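Local coordinates for carboxylesterase SOBER1 (PDB 6AVV), which hydrolyses carboxylic esters with short acyl chains, shows phospholipase A2 activity and damps the plant hypersensitive response triggered by the bacterial effector AvrBsT, at residues 6-11 / 31-36; 113-118 / 128-133; 73-78 / 136-141; 65-70 / 163-168. All coordinates share one frame; numbering follows the deposited sequence.

Overall arrangement
Contacts 1 and 2 both touch the central parallel sheet of an alpha/beta hydrolase, while contacts 3 and 4 tie loops to loops or helix starts away from the sheet's middle. Contact 2 sits at the centre of the chain and is made of van der Waals contacts, with no hydrogen bond across it. Contact 1, about 16 Å away centre to centre, is mostly buried but adds two bridging waters. Contact 3 is partly buried and mixes hydrophobic packing with a carboxylate-to-backbone bond; contact 4, on the surface, is built round two backbone bonds, with side-chain contacts and a water beside them. Ala116 of contact 2 packs on contact 3, and Phe67 of contact 4 meets Ile73. Contact 4 comes nearest the catalytic residues inferred by similarity.

Contact 1: residues 6-11 / 31-36; sequences TFILWL and SELSNA
Thr6 leans its side chain onto the methyl of Ala36, and reading it outward from the backbone accounts for much of this contact. Its CB lies 3.8 Å from Ala36 CB. At that carbon the side chain forks. The methyl, CG2, is anti to the backbone N and stays on the apolar side, 4.0 Å from Ala36 CB. The hydroxyl takes the other branch, lying beside the backbone N and anti to the carbonyl carbon (chi1 -59°), and ends on a water 2.9 Å from OG1. That same water donates to the carbonyl O of Glu32, so the hydroxyl is tied indirectly to the short helix 31-34. A second water does a similar job for the main chain: it accepts from Thr6 N and donates to Asn35 O, 2.7 Å away. No direct hydrogen bond crosses between the two segments; the backbones come close through Ala36 CA, which offers a C-H to Thr6 O at 3.5 Å. Two residues on, Ile8 completes the apolar half. Its CD1 touches Leu33 CD1 at 3.5 Å, the two side chains crossing at about a right angle, and the same methyl reaches Ala36 CB at 4.1 Å. Thr6 and Ile8 thus meet the turn from one side of the strand, both touching the Ala36 methyl. Residues 31-36 lead straight into the edge strand 37-39, which runs parallel to strand 7-11. Helix 198-212 closes over this side, where Thr6 meets Leu212 and Leu33 meets Lys209, while Phe7 and Leu9 face helix 75-94 across the sheet.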
loop_
_atom_site.group_PDB
_atom_site.type_symbol
_atom_site.label_atom_id
_atom_site.label_comp_id
_atom_site.label_asym_id
_atom_site.label_seq_id
_atom_site.Cartn_x
_atom_site.Cartn_y
_atom_site.Cartn_z
ATOM N N THR A 6 -14.657 9.231 -6.470
ATOM C CA THR A 6 -13.782 8.319 -5.752
ATOM C C THR A 6 -12.467 8.225 -6.511
ATOM O O THR A 6 -12.462 8.177 -7.742
ATOM C CB THR A 6 -14.410 6.929 -5.619
ATOM O OG1 THR A 6 -15.657 7.039 -4.920
ATOM C CG2 THR A 6 -13.494 5.987 -4.855
ATOM N N PHE A 7 -11.358 8.210 -5.780
ATOM C CA PHE A 7 -10.029 8.162 -6.378
ATOM C C PHE A 7 -9.272 6.996 -5.782
ATOM O O PHE A 7 -9.199 6.873 -4.554
ATOM C CB PHE A 7 -9.275 9.461 -6.123
ATOM C CG PHE A 7 -7.886 9.475 -6.671
ATOM C CD1 PHE A 7 -7.664 9.629 -8.030
ATOM C CD2 PHE A 7 -6.793 9.354 -5.826
ATOM C CE1 PHE A 7 -6.382 9.653 -8.530
ATOM C CE2 PHE A 7 -5.505 9.383 -6.336
ATOM C CZ PHE A 7 -5.308 9.532 -7.688
ATOM N N ILE A 8 -8.714 6.144 -6.636
ATOM C CA ILE A 8 -7.970 4.973 -6.200
ATOM C C ILE A 8 -6.583 5.053 -6.807
ATOM O O ILE A 8 -6.435 5.032 -8.039
ATOM C CB ILE A 8 -8.665 3.665 -6.600
ATOM C CG1 ILE A 8 -10.089 3.633 -6.036
ATOM C CG2 ILE A 8 -7.880 2.484 -6.078
ATOM C CD1 ILE A 8 -10.854 2.415 -6.440
ATOM N N LEU A 9 -5.576 5.169 -5.951
ATOM C CA LEU A 9 -4.179 5.174 -6.362
ATOM C C LEU A 9 -3.637 3.775 -6.137
ATOM O O LEU A 9 -3.710 3.256 -5.025
ATOM C CB LEU A 9 -3.370 6.183 -5.550
ATOM C CG LEU A 9 -1.885 6.337 -5.885
ATOM C CD1 LEU A 9 -1.761 6.863 -7.292
ATOM C CD2 LEU A 9 -1.199 7.246 -4.876
ATOM N N TRP A 10 -3.109 3.159 -7.183
ATOM C CA TRP A 10 -2.547 1.823 -7.072
ATOM C C TRP A 10 -1.044 1.879 -7.294
ATOM O O TRP A 10 -0.584 2.378 -8.329
ATOM C CB TRP A 10 -3.189 0.880 -8.087
ATOM C CG TRP A 10 -2.709 -0.529 -7.896
ATOM C CD1 TRP A 10 -1.519 -1.052 -8.306
ATOM C CD2 TRP A 10 -3.403 -1.585 -7.222
ATOM N NE1 TRP A 10 -1.430 -2.366 -7.928
ATOM C CE2 TRP A 10 -2.576 -2.722 -7.270
ATOM C CE3 TRP A 10 -4.655 -1.686 -6.609
ATOM C CZ2 TRP A 10 -2.947 -3.941 -6.701
ATOM C CZ3 TRP A 10 -5.025 -2.900 -6.046
ATOM C CH2 TRP A 10 -4.177 -4.007 -6.100
ATOM N N LEU A 11 -0.289 1.309 -6.361
ATOM C CA LEU A 11 1.172 1.346 -6.393
ATOM C C LEU A 11 1.731 -0.053 -6.646
ATOM O O LEU A 11 1.530 -0.970 -5.837
ATOM C CB LEU A 11 1.741 1.921 -5.090
ATOM C CG LEU A 11 1.173 3.288 -4.676
ATOM C CD1 LEU A 11 1.679 3.731 -3.307
ATOM C CD2 LEU A 11 1.561 4.307 -5.723
ATOM N N SER A 31 -21.083 -1.197 -9.639
ATOM C CA SER A 31 -21.507 0.131 -10.063
ATOM C C SER A 31 -20.874 1.215 -9.199
ATOM O O SER A 31 -20.600 2.319 -9.686
ATOM C CB SER A 31 -23.034 0.218 -10.017
ATOM O OG SER A 31 -23.535 1.111 -10.990
ATOM N N GLU A 32 -20.618 0.914 -7.923
ATOM C CA GLU A 32 -19.992 1.888 -7.034
ATOM C C GLU A 32 -18.547 2.175 -7.425
ATOM O O GLU A 32 -18.079 3.307 -7.270
ATOM C CB GLU A 32 -20.049 1.393 -5.586
ATOM C CG GLU A 32 -21.449 1.235 -5.009
ATOM C CD GLU A 32 -22.110 -0.083 -5.382
ATOM O OE1 GLU A 32 -21.676 -0.725 -6.363
ATOM O OE2 GLU A 32 -23.065 -0.482 -4.680
ATOM N N LEU A 33 -17.821 1.170 -7.920
ATOM C CA LEU A 33 -16.405 1.330 -8.228
ATOM C C LEU A 33 -16.124 1.612 -9.698
ATOM O O LEU A 33 -15.065 2.162 -10.014
ATOM C CB LEU A 33 -15.616 0.083 -7.806
ATOM C CG LEU A 33 -15.042 0.100 -6.389
ATOM C CD1 LEU A 33 -14.188 1.331 -6.201
ATOM C CD2 LEU A 33 -16.139 0.075 -5.364
ATOM N N SER A 34 -17.028 1.236 -10.601
ATOM C CA SER A 34 -16.837 1.589 -12.003
ATOM C C SER A 34 -16.875 3.096 -12.212
ATOM O O SER A 34 -16.336 3.591 -13.207
ATOM C CB SER A 34 -17.894 0.902 -12.865
ATOM O OG SER A 34 -17.850 -0.505 -12.692
ATOM N N ASN A 35 -17.491 3.831 -11.288
ATOM C CA ASN A 35 -17.467 5.289 -11.319
ATOM C C ASN A 35 -16.116 5.858 -10.889
ATOM O O ASN A 35 -15.814 7.015 -11.193
ATOM C CB ASN A 35 -18.595 5.821 -10.422
ATOM C CG ASN A 35 -18.330 7.225 -9.898
ATOM O OD1 ASN A 35 -18.704 8.215 -10.530
ATOM N ND2 ASN A 35 -17.687 7.317 -8.738
ATOM N N ALA A 36 -15.288 5.070 -10.209
ATOM C CA ALA A 36 -14.100 5.622 -9.577
ATOM C C ALA A 36 -13.028 5.985 -10.595
ATOM O O ALA A 36 -12.930 5.395 -11.677
ATOM C CB ALA A 36 -13.526 4.628 -8.567
HETATM O O HOH W 1 -14.971 9.118 -9.663
HETATM O O HOH W 2 -17.243 5.720 -6.938
#

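Contact 2: residues 113-118 / 128-133; sequences LTLASV and GAVLSG
Thr114 CG2 packs on strand 128-131. It lies 3.8 Å from Ala129 O, 4.1 Å from Gly128 CA and 4.2 Å from Val130 CG2, so one carbon spans three consecutive strand residues. A turn later on the helix, Val118 sets CG2 against the same Gly128 CA, again at 4.1 Å. With no side chain at Gly128, the two methyls settle directly over the strand backbone, and the CA atoms of Thr114 and Gly128 come within 6.3 Å of each other. Leu115 joins from the flank, its CB against Val130 CG2.

The next shell explains how Thr114 can present a methyl to the strand. With chi1 at -74°, OG1 sits beside the backbone N and anti to the carbonyl carbon. There it bonds back to the helix at Gly110 O, which satisfies the hydroxyl without any help from the strand. Ser117, on another side of the helix, also bonds inward: OG and N both donate to Leu113 O, reaching it from opposite faces of the carbonyl plane. Ser117 O in turn accepts from His86 NE2 of helix 75-94.

Helix 113-118 and strand 128-131 run nearly antiparallel, at 156°, their axes 7.8 Å apart. This is the second half of the beta-alpha-beta crossover 102-107, 109-119, 127-131, whose strand-to-helix turn is the probable nucleophile elbow around Ser108. Thr114 and Val118 also rest on Ile104 of the adjoining strand, while beyond Val130 and Leu115 stands Trp156 of strand 154-159.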
loop_
_atom_site.group_PDB
_atom_site.type_symbol
_atom_site.label_atom_id
_atom_site.label_comp_id
_atom_site.label_asym_id
_atom_site.label_seq_id
_atom_site.Cartn_x
_atom_site.Cartn_y
_atom_site.Cartn_z
ATOM N N LEU A 113 4.777 0.870 0.568
ATOM C CA LEU A 113 4.678 2.304 0.312
ATOM C C LEU A 113 3.286 2.824 0.654
ATOM O O LEU A 113 3.140 3.942 1.164
ATOM C CB LEU A 113 5.002 2.578 -1.160
ATOM C CG LEU A 113 5.826 3.797 -1.596
ATOM C CD1 LEU A 113 5.484 4.255 -3.034
ATOM C CD2 LEU A 113 5.765 4.947 -0.590
ATOM N N THR A 114 2.257 2.035 0.351
ATOM C CA THR A 114 0.895 2.395 0.719
ATOM C C THR A 114 0.808 2.656 2.205
ATOM O O THR A 114 0.282 3.686 2.637
ATOM C CB THR A 114 -0.075 1.280 0.325
ATOM O OG1 THR A 114 -0.259 1.288 -1.093
ATOM C CG2 THR A 114 -1.429 1.515 0.968
ATOM N N LEU A 115 1.313 1.714 3.002
ATOM C CA LEU A 115 1.272 1.855 4.453
ATOM C C LEU A 115 1.955 3.147 4.888
ATOM O O LEU A 115 1.382 3.955 5.633
ATOM C CB LEU A 115 1.953 0.637 5.070
ATOM C CG LEU A 115 1.547 -0.051 6.367
ATOM C CD1 LEU A 115 2.728 -0.061 7.330
ATOM C CD2 LEU A 115 0.274 0.494 6.967
ATOM N N ALA A 116 3.186 3.359 4.423
ATOM C CA ALA A 116 3.938 4.546 4.818
ATOM C C ALA A 116 3.228 5.819 4.386
ATOM O O ALA A 116 3.175 6.796 5.138
ATOM C CB ALA A 116 5.344 4.494 4.220
ATOM N N SER A 117 2.684 5.827 3.169
ATOM C CA SER A 117 2.066 7.033 2.640
ATOM C C SER A 117 0.813 7.403 3.408
ATOM O O SER A 117 0.583 8.585 3.697
ATOM C CB SER A 117 1.739 6.825 1.170
ATOM O OG SER A 117 2.942 6.688 0.436
ATOM N N VAL A 118 -0.013 6.415 3.739
ATOM C CA VAL A 118 -1.258 6.709 4.439
ATOM C C VAL A 118 -0.973 7.211 5.847
ATOM O O VAL A 118 -1.567 8.196 6.305
ATOM C CB VAL A 118 -2.162 5.467 4.463
ATOM C CG1 VAL A 118 -3.265 5.636 5.490
ATOM C CG2 VAL A 118 -2.733 5.220 3.075
ATOM N N GLY A 128 -6.304 2.521 3.219
ATOM C CA GLY A 128 -5.124 1.965 2.605
ATOM C C GLY A 128 -5.271 0.465 2.525
ATOM O O GLY A 128 -5.509 -0.192 3.544
ATOM N N ALA A 129 -5.144 -0.091 1.318
ATOM C CA ALA A 129 -5.185 -1.535 1.115
ATOM C C ALA A 129 -3.767 -2.008 0.819
ATOM O O ALA A 129 -3.193 -1.660 -0.218
ATOM C CB ALA A 129 -6.142 -1.908 -0.015
ATOM N N VAL A 130 -3.212 -2.795 1.731
ATOM C CA VAL A 130 -1.881 -3.372 1.592
ATOM C C VAL A 130 -2.054 -4.809 1.129
ATOM O O VAL A 130 -2.767 -5.586 1.776
ATOM C CB VAL A 130 -1.114 -3.316 2.922
ATOM C CG1 VAL A 130 0.240 -4.037 2.825
ATOM C CG2 VAL A 130 -0.985 -1.879 3.413
ATOM N N LEU A 131 -1.413 -5.175 0.009
ATOM C CA LEU A 131 -1.415 -6.550 -0.473
ATOM C C LEU A 131 0.005 -7.076 -0.362
ATOM O O LEU A 131 0.900 -6.605 -1.070
ATOM C CB LEU A 131 -1.919 -6.646 -1.914
ATOM C CG LEU A 131 -3.386 -6.304 -2.180
ATOM C CD1 LEU A 131 -3.598 -4.817 -2.287
ATOM C CD2 LEU A 131 -3.803 -6.947 -3.507
ATOM N N SER A 132 0.219 -8.007 0.563
ATOM C CA SER A 132 1.484 -8.724 0.672
ATOM C C SER A 132 2.652 -7.759 0.848
ATOM O O SER A 132 3.725 -7.930 0.265
ATOM C CB SER A 132 1.692 -9.628 -0.541
ATOM O OG SER A 132 0.545 -10.436 -0.712
ATOM N N GLY A 133 2.443 -6.730 1.661
ATOM C CA GLY A 133 3.468 -5.751 1.924
ATOM C C GLY A 133 4.246 -6.050 3.189
ATOM O O GLY A 133 4.240 -7.171 3.716
#

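Contact 3: residues 73-78 / 136-141; sequences IDESSV and PFTSSI
Glu75 stretches across to Phe137 and Thr138 in an extended conformation: CG is anti to the backbone N (chi1 -172°) and the chain continues outward. Its carboxylate lies against Phe137 CB, with CD 3.4 Å from that carbon. OE1 goes further and accepts from Thr138 N at 3.1 Å, a fairly straight bond (163°) that comes in from above the carboxylate plane.

Ile73 is folded differently. CG1 lies between the backbone N and the carbonyl carbon, and from there CD1 settles over the loop backbone, 3.6 Å from Phe137 CA. Val78 was modelled in two conformers; in the one described here CG2 would meet Pro136 CB at 3.5 Å, a detail to treat with caution. Phe137 has an unusual chi1 of 30°, well off a staggered position, and Pro136 CG and Ile141 CG2 lie on opposite faces of its ring, each toward the rim.

Asp74 caps helix 75-94, its OD1 taking Ser77 N at 3.0 Å, and Ala116 of helix 109-119 touches Pro136, Phe137 and Val78. Two acidic residues at a helix N-terminus are probably favoured by the helix dipole, and Glu75 uses its carboxylate as well to satisfy a loop amide.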
loop_
_atom_site.group_PDB
_atom_site.type_symbol
_atom_site.label_atom_id
_atom_site.label_comp_id
_atom_site.label_asym_id
_atom_site.label_seq_id
_atom_site.Cartn_x
_atom_site.Cartn_y
_atom_site.Cartn_z
ATOM N N ILE A 73 15.800 -2.611 6.419
ATOM C CA ILE A 73 14.996 -1.677 5.647
ATOM C C ILE A 73 15.788 -0.386 5.477
ATOM O O ILE A 73 16.686 -0.072 6.263
ATOM C CB ILE A 73 13.640 -1.383 6.323
ATOM C CG1 ILE A 73 13.876 -0.880 7.748
ATOM C CG2 ILE A 73 12.743 -2.622 6.312
ATOM C CD1 ILE A 73 12.620 -0.713 8.551
ATOM N N ASP A 74 15.443 0.364 4.429
ATOM C CA ASP A 74 16.035 1.676 4.152
ATOM C C ASP A 74 14.961 2.737 4.404
ATOM O O ASP A 74 14.237 3.146 3.492
ATOM C CB ASP A 74 16.576 1.741 2.725
ATOM C CG ASP A 74 17.354 3.027 2.443
ATOM O OD1 ASP A 74 17.120 4.061 3.117
ATOM O OD2 ASP A 74 18.203 3.005 1.525
ATOM N N GLU A 75 14.898 3.214 5.650
ATOM C CA GLU A 75 13.823 4.114 6.056
ATOM C C GLU A 75 13.896 5.458 5.337
ATOM O O GLU A 75 12.866 6.004 4.925
ATOM C CB GLU A 75 13.874 4.309 7.571
ATOM C CG GLU A 75 12.713 5.069 8.144
ATOM C CD GLU A 75 12.557 4.830 9.636
ATOM O OE1 GLU A 75 12.848 3.700 10.100
ATOM O OE2 GLU A 75 12.142 5.777 10.338
ATOM N N SER A 76 15.102 6.008 5.176
ATOM C CA SER A 76 15.238 7.272 4.460
ATOM C C SER A 76 14.690 7.176 3.043
ATOM O O SER A 76 14.037 8.106 2.555
ATOM C CB SER A 76 16.700 7.712 4.430
ATOM O OG SER A 76 17.149 8.106 5.720
ATOM N N SER A 77 14.941 6.053 2.371
ATOM C CA SER A 77 14.513 5.920 0.983
ATOM C C SER A 77 12.992 5.838 0.879
ATOM O O SER A 77 12.397 6.432 -0.030
ATOM C CB SER A 77 15.195 4.701 0.361
ATOM O OG SER A 77 14.844 4.561 -1.007
ATOM N N VAL A 78 12.342 5.131 1.810
ATOM C CA VAL A 78 10.878 5.046 1.864
ATOM C C VAL A 78 10.281 6.433 2.022
ATOM O O VAL A 78 9.274 6.799 1.408
ATOM C CB VAL A 78 10.472 4.139 3.044
ATOM C CG1 VAL A 78 9.097 4.500 3.593
ATOM C CG2 VAL A 78 10.565 2.682 2.670
ATOM N N PRO A 136 7.758 -0.628 6.410
ATOM C CA PRO A 136 9.054 -0.223 5.860
ATOM C C PRO A 136 9.802 0.792 6.709
ATOM O O PRO A 136 10.739 1.429 6.209
ATOM C CB PRO A 136 8.663 0.380 4.509
ATOM C CG PRO A 136 7.357 1.040 4.818
ATOM C CD PRO A 136 6.655 0.152 5.824
ATOM N N PHE A 137 9.398 0.951 7.970
ATOM C CA PHE A 137 10.108 1.798 8.922
ATOM C C PHE A 137 10.007 1.169 10.308
ATOM O O PHE A 137 9.274 0.202 10.518
ATOM C CB PHE A 137 9.579 3.243 8.952
ATOM C CG PHE A 137 8.111 3.393 8.631
ATOM C CD1 PHE A 137 7.145 2.801 9.430
ATOM C CD2 PHE A 137 7.700 4.275 7.637
ATOM C CE1 PHE A 137 5.798 2.967 9.158
ATOM C CE2 PHE A 137 6.356 4.478 7.379
ATOM C CZ PHE A 137 5.399 3.825 8.141
ATOM N N THR A 138 10.762 1.717 11.264
ATOM C CA THR A 138 10.701 1.215 12.632
ATOM C C THR A 138 9.698 2.020 13.448
ATOM O O THR A 138 9.135 3.013 12.980
ATOM C CB THR A 138 12.073 1.259 13.304
ATOM O OG1 THR A 138 12.472 2.623 13.496
ATOM C CG2 THR A 138 13.103 0.547 12.458
ATOM N N SER A 139 9.496 1.598 14.702
ATOM C CA SER A 139 8.520 2.243 15.573
ATOM C C SER A 139 8.888 3.688 15.888
ATOM O O SER A 139 8.027 4.443 16.353
ATOM C CB SER A 139 8.363 1.446 16.876
ATOM O OG SER A 139 9.600 1.323 17.555
ATOM N N SER A 140 10.133 4.092 15.622
ATOM C CA SER A 140 10.547 5.476 15.842
ATOM C C SER A 140 9.748 6.468 15.007
ATOM O O SER A 140 9.675 7.649 15.368
ATOM C CB SER A 140 12.034 5.634 15.527
ATOM O OG SER A 140 12.818 4.764 16.325
ATOM N N ILE A 141 9.147 6.020 13.903
ATOM C CA ILE A 141 8.385 6.923 13.048
ATOM C C ILE A 141 7.000 7.212 13.613
ATOM O O ILE A 141 6.369 8.190 13.200
ATOM C CB ILE A 141 8.270 6.350 11.620
ATOM C CG1 ILE A 141 7.889 7.434 10.604
ATOM C CG2 ILE A 141 7.225 5.253 11.562
ATOM C CD1 ILE A 141 8.948 8.474 10.372
HETATM O O HOH W 3 12.495 0.685 4.018
#

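Contact 4: residues 65-70 / 163-168; sequences LPFKVG and RMVLFE
Phe67 and Val165 form a single parallel bridge, held by two backbone hydrogen bonds made by Phe67, one given and one accepted. Its N donates to Met164 O at 2.8 Å (159° at the hydrogen). Its own O accepts from Leu166 N at 2.9 Å. Val165 directs its N and O the other way: N, together with Met164 N, bonds to Asp162 OD1, while O accepts from His158 NE2.

Asp162 belongs by similarity to the charge-relay system of this alpha/beta hydrolase, and Val165 touches His194, the histidine of the same triad. The bridge therefore fastens the 65-70 loop, which approaches through a cis peptide before Pro66, to the loop that carries the acid and leads into helix 167-171. Trp134 stacks on the Phe67 ring and also touches Val165.

Side-chain contacts flank the bridge. Phe67 CB meets Val165 CG2 at 4.2 Å, and Leu166, whose CG is anti to the carbonyl carbon (chi1 -84°), lays CD1 3.5 Å from Phe67 O and CD2 against Lys68 CB. Lys68 N is hydrogen-bonded to Ser71 OG. At the outer end a water accepts from Val69 N at 2.9 Å and donates to Glu168 OE1, while Val69 CG2 lies against Glu168 CG at 3.7 Å.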
loop_
_atom_site.group_PDB
_atom_site.type_symbol
_atom_site.label_atom_id
_atom_site.label_comp_id
_atom_site.label_asym_id
_atom_site.label_seq_id
_atom_site.Cartn_x
_atom_site.Cartn_y
_atom_site.Cartn_z
ATOM N N LEU A 65 15.574 -9.219 0.025
ATOM C CA LEU A 65 14.408 -9.937 -0.446
ATOM C C LEU A 65 14.876 -11.379 -0.618
ATOM O O LEU A 65 15.957 -11.605 -1.185
ATOM C CB LEU A 65 13.893 -9.371 -1.765
ATOM C CG LEU A 65 12.403 -9.284 -2.028
ATOM C CD1 LEU A 65 11.661 -8.626 -0.887
ATOM C CD2 LEU A 65 12.200 -8.501 -3.321
ATOM N N PRO A 66 14.118 -12.382 -0.146
ATOM C CA PRO A 66 12.839 -12.324 0.570
ATOM C C PRO A 66 12.894 -11.512 1.852
ATOM O O PRO A 66 13.942 -11.381 2.484
ATOM C CB PRO A 66 12.551 -13.793 0.883
ATOM C CG PRO A 66 13.224 -14.544 -0.223
ATOM C CD PRO A 66 14.495 -13.769 -0.476
ATOM N N PHE A 67 11.750 -10.950 2.214
ATOM C CA PHE A 67 11.629 -10.113 3.391
ATOM C C PHE A 67 11.099 -10.942 4.549
ATOM O O PHE A 67 9.985 -11.476 4.473
ATOM C CB PHE A 67 10.706 -8.932 3.120
ATOM C CG PHE A 67 10.774 -7.886 4.184
ATOM C CD1 PHE A 67 11.641 -6.812 4.053
ATOM C CD2 PHE A 67 10.013 -7.998 5.337
ATOM C CE1 PHE A 67 11.729 -5.846 5.053
ATOM C CE2 PHE A 67 10.089 -7.038 6.328
ATOM C CZ PHE A 67 10.945 -5.965 6.187
ATOM N N LYS A 68 11.891 -11.022 5.618
ATOM C CA LYS A 68 11.563 -11.742 6.836
ATOM C C LYS A 68 11.346 -10.748 7.964
ATOM O O LYS A 68 11.737 -9.583 7.874
ATOM C CB LYS A 68 12.691 -12.705 7.227
ATOM C CG LYS A 68 13.531 -13.201 6.070
ATOM C CD LYS A 68 14.899 -13.686 6.561
ATOM C CE LYS A 68 16.021 -13.253 5.620
ATOM N NZ LYS A 68 17.377 -13.371 6.235
ATOM N N VAL A 69 10.740 -11.228 9.055
ATOM C CA VAL A 69 10.753 -10.445 10.282
ATOM C C VAL A 69 12.201 -10.169 10.654
ATOM O O VAL A 69 13.023 -11.091 10.747
ATOM C CB VAL A 69 10.012 -11.185 11.405
ATOM C CG1 VAL A 69 10.243 -10.481 12.736
ATOM C CG2 VAL A 69 8.530 -11.264 11.096
ATOM N N GLY A 70 12.531 -8.896 10.831
ATOM C CA GLY A 70 13.891 -8.502 11.120
ATOM C C GLY A 70 14.740 -8.182 9.913
ATOM O O GLY A 70 15.916 -7.836 10.082
ATOM N N ARG A 163 6.500 -16.829 0.639
ATOM C CA ARG A 163 7.902 -16.915 1.024
ATOM C C ARG A 163 8.743 -15.806 0.407
ATOM O O ARG A 163 9.973 -15.812 0.564
ATOM C CB ARG A 163 8.480 -18.286 0.644
ATOM C CG ARG A 163 7.972 -19.411 1.541
ATOM C CD ARG A 163 8.530 -20.774 1.127
ATOM N NE ARG A 163 9.831 -21.075 1.722
ATOM C CZ ARG A 163 10.006 -21.486 2.978
ATOM N NH1 ARG A 163 8.967 -21.633 3.788
ATOM N NH2 ARG A 163 11.225 -21.746 3.427
ATOM N N MET A 164 8.112 -14.862 -0.310
ATOM C CA MET A 164 8.790 -13.673 -0.807
ATOM C C MET A 164 8.765 -12.569 0.232
ATOM O O MET A 164 9.792 -11.955 0.536
ATOM C CB MET A 164 8.118 -13.186 -2.095
ATOM C CG MET A 164 8.406 -14.050 -3.316
ATOM S SD MET A 164 10.106 -13.837 -3.848
ATOM C CE MET A 164 9.953 -12.239 -4.650
ATOM N N VAL A 165 7.584 -12.305 0.771
ATOM C CA VAL A 165 7.418 -11.485 1.961
ATOM C C VAL A 165 6.703 -12.379 2.958
ATOM O O VAL A 165 5.509 -12.665 2.797
ATOM C CB VAL A 165 6.630 -10.200 1.673
ATOM C CG1 VAL A 165 6.465 -9.408 2.955
ATOM C CG2 VAL A 165 7.386 -9.399 0.623
ATOM N N LEU A 166 7.442 -12.875 3.948
ATOM C CA LEU A 166 6.910 -13.934 4.793
ATOM C C LEU A 166 5.615 -13.487 5.451
ATOM O O LEU A 166 5.469 -12.327 5.857
ATOM C CB LEU A 166 7.933 -14.345 5.860
ATOM C CG LEU A 166 8.982 -15.370 5.399
ATOM C CD1 LEU A 166 9.701 -14.977 4.101
ATOM C CD2 LEU A 166 10.007 -15.615 6.487
ATOM N N PHE A 167 4.654 -14.414 5.525
ATOM C CA PHE A 167 3.401 -14.145 6.226
ATOM C C PHE A 167 3.664 -13.577 7.618
ATOM O O PHE A 167 2.980 -12.651 8.058
ATOM C CB PHE A 167 2.583 -15.438 6.307
ATOM C CG PHE A 167 1.221 -15.278 6.919
ATOM C CD1 PHE A 167 0.204 -14.628 6.241
ATOM C CD2 PHE A 167 0.948 -15.810 8.172
ATOM C CE1 PHE A 167 -1.050 -14.497 6.797
ATOM C CE2 PHE A 167 -0.304 -15.680 8.736
ATOM C CZ PHE A 167 -1.307 -15.024 8.053
ATOM N N GLU A 168 4.683 -14.109 8.303
ATOM C CA GLU A 168 5.086 -13.616 9.618
ATOM C C GLU A 168 5.408 -12.123 9.593
ATOM O O GLU A 168 5.130 -11.402 10.557
ATOM C CB GLU A 168 6.301 -14.420 10.086
ATOM C CG GLU A 168 6.618 -14.369 11.561
ATOM C CD GLU A 168 7.837 -15.215 11.897
ATOM O OE1 GLU A 168 8.825 -15.165 11.131
ATOM O OE2 GLU A 168 7.807 -15.933 12.920
HETATM O O HOH W 4 10.471 -14.009 9.642
#